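PDB 2VP8: inactive dihydropteroate synthase 2, which seems to lack dihydropteroate synthase activity, probably binding the pterin pyrophosphate substrate only with very low affinity, though it appears able to bind the inhibitor dapsone. Local coordinates for residues V105-I108 with E109-G113. Residues are numbered along the deposited sequence; the frame is centred on the assembly and turned at random.
Sequences VPFI and EWLRG
Glu109 reaches back over one turn of helix 98-114 to lie against Val105. Glu109 CB sits 3.2 Å from Val105 O, and CG stays close to that same oxygen because chi1, -84°, sets it beside the backbone N and anti to the carbonyl carbon. Beyond CG the chain is extended: Glu109 CD comes within 4.0 Å of Val105 CG1, and OE1 passes near the CA of Pro106. Glu109 OE2 lies 3.9 Å from Val105 CG1, a van der Waals approach of a carboxylate oxygen to a methyl group. The backbone evidence is that of an alpha-helix, with four consecutive i to i+4 hydrogen bonds. Glu109 N to Val105 O, 2.7 Å, has an N-H...O angle of 167°, and Leu111 N to Phe107 O one of 150°. Pro106 lacks an N-H for the preceding turn, and the helix kinks there. On another side, Phe107 CE1 approaches Trp110 CE3 obliquely at 4.2 Å, and Phe107 CE2 stands 4.5 Å from Leu111 CD2. Phe107 and Leu111 also pack on Val71 of helix 65-76 and Val84 of strand 81-85, while Ile108 meets Ala133 and Ala136 of helix 127-136. Chemically, this part of the helix is amphipathic: Phe107 and Leu111 seat it on the parallel strands of the TIM-barrel-type fold, Ile108 packs on the neighbouring helix, and the Glu109 carboxylate remains on the exposed side.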
loop_
_atom_site.group_PDB
_atom_site.type_symbol
_atom_site.label_atom_id
_atom_site.label_comp_id
_atom_site.label_asym_id
_atom_site.label_seq_id
_atom_site.Cartn_x
_atom_site.Cartn_y
_atom_site.Cartn_z
ATOM N N VAL B 105 -23.161 24.861 13.052
ATOM C CA VAL B 105 -24.441 24.357 13.568
ATOM C C VAL B 105 -25.486 24.091 12.470
ATOM O O VAL B 105 -25.992 22.974 12.379
ATOM C CB VAL B 105 -24.991 25.233 14.748
ATOM C CG1 VAL B 105 -26.463 24.941 15.037
ATOM C CG2 VAL B 105 -24.166 24.987 15.998
ATOM N N PRO B 106 -25.791 25.096 11.621
ATOM C CA PRO B 106 -26.785 24.826 10.582
ATOM C C PRO B 106 -26.340 23.692 9.656
ATOM O O PRO B 106 -27.170 22.916 9.185
ATOM C CB PRO B 106 -26.855 26.148 9.812
ATOM C CG PRO B 106 -26.350 27.169 10.756
ATOM C CD PRO B 106 -25.287 26.479 11.537
ATOM N N PHE B 107 -25.035 23.591 9.424
ATOM C CA PHE B 107 -24.495 22.576 8.541
ATOM C C PHE B 107 -24.608 21.175 9.142
ATOM O O PHE B 107 -25.009 20.234 8.450
ATOM C CB PHE B 107 -23.048 22.900 8.173
ATOM C CG PHE B 107 -22.492 22.010 7.107
ATOM C CD1 PHE B 107 -23.073 21.973 5.844
ATOM C CD2 PHE B 107 -21.400 21.204 7.361
ATOM C CE1 PHE B 107 -22.568 21.141 4.859
ATOM C CE2 PHE B 107 -20.887 20.376 6.376
ATOM C CZ PHE B 107 -21.470 20.344 5.127
ATOM N N ILE B 108 -24.250 21.042 10.420
ATOM C CA ILE B 108 -24.454 19.784 11.146
ATOM C C ILE B 108 -25.946 19.469 11.221
ATOM O O ILE B 108 -26.357 18.339 10.959
ATOM C CB ILE B 108 -23.836 19.816 12.557
ATOM C CG1 ILE B 108 -22.305 19.790 12.470
ATOM C CG2 ILE B 108 -24.321 18.629 13.386
ATOM C CD1 ILE B 108 -21.607 20.526 13.604
ATOM N N GLU B 109 -26.750 20.482 11.554
ATOM C CA GLU B 109 -28.206 20.347 11.572
ATOM C C GLU B 109 -28.728 19.799 10.256
ATOM O O GLU B 109 -29.523 18.861 10.257
ATOM C CB GLU B 109 -28.888 21.675 11.893
ATOM C CG GLU B 109 -28.988 21.974 13.381
ATOM C CD GLU B 109 -29.797 23.223 13.685
ATOM O OE1 GLU B 109 -30.200 23.951 12.746
ATOM O OE2 GLU B 109 -30.034 23.480 14.879
ATOM N N TRP B 110 -28.271 20.381 9.145
ATOM C CA TRP B 110 -28.664 19.928 7.817
ATOM C C TRP B 110 -28.187 18.504 7.562
ATOM O O TRP B 110 -28.940 17.680 7.031
ATOM C CB TRP B 110 -28.137 20.847 6.705
ATOM C CG TRP B 110 -28.373 20.232 5.353
ATOM C CD1 TRP B 110 -29.527 20.285 4.619
ATOM C CD2 TRP B 110 -27.457 19.422 4.599
ATOM N NE1 TRP B 110 -29.378 19.582 3.452
ATOM C CE2 TRP B 110 -28.119 19.039 3.412
ATOM C CE3 TRP B 110 -26.138 18.993 4.808
ATOM C CZ2 TRP B 110 -27.511 18.236 2.436
ATOM C CZ3 TRP B 110 -25.527 18.201 3.832
ATOM C CH2 TRP B 110 -26.217 17.832 2.662
ATOM N N LEU B 111 -26.938 18.229 7.935
ATOM C CA LEU B 111 -26.311 16.944 7.663
ATOM C C LEU B 111 -27.078 15.839 8.367
ATOM O O LEU B 111 -27.403 14.820 7.758
ATOM C CB LEU B 111 -24.828 16.988 8.075
ATOM C CG LEU B 111 -23.797 15.840 8.040
ATOM C CD1 LEU B 111 -24.149 14.660 7.148
ATOM C CD2 LEU B 111 -22.449 16.398 7.653
ATOM N N ARG B 112 -27.393 16.066 9.640
ATOM C CA ARG B 112 -28.158 15.119 10.447
ATOM C C ARG B 112 -29.546 14.900 9.841
ATOM O O ARG B 112 -30.073 13.783 9.874
ATOM C CB ARG B 112 -28.279 15.632 11.881
ATOM C CG ARG B 112 -29.004 14.702 12.851
ATOM C CD ARG B 112 -28.037 13.865 13.647
ATOM N NE ARG B 112 -27.550 12.765 12.842
ATOM C CZ ARG B 112 -26.393 12.134 13.015
ATOM N NH1 ARG B 112 -25.550 12.476 13.984
ATOM N NH2 ARG B 112 -26.079 11.150 12.183
ATOM N N GLY B 113 -30.120 15.968 9.284
ATOM C CA GLY B 113 -31.430 15.913 8.644
ATOM C C GLY B 113 -31.420 15.022 7.421
ATOM O O GLY B 113 -32.328 14.205 7.241
#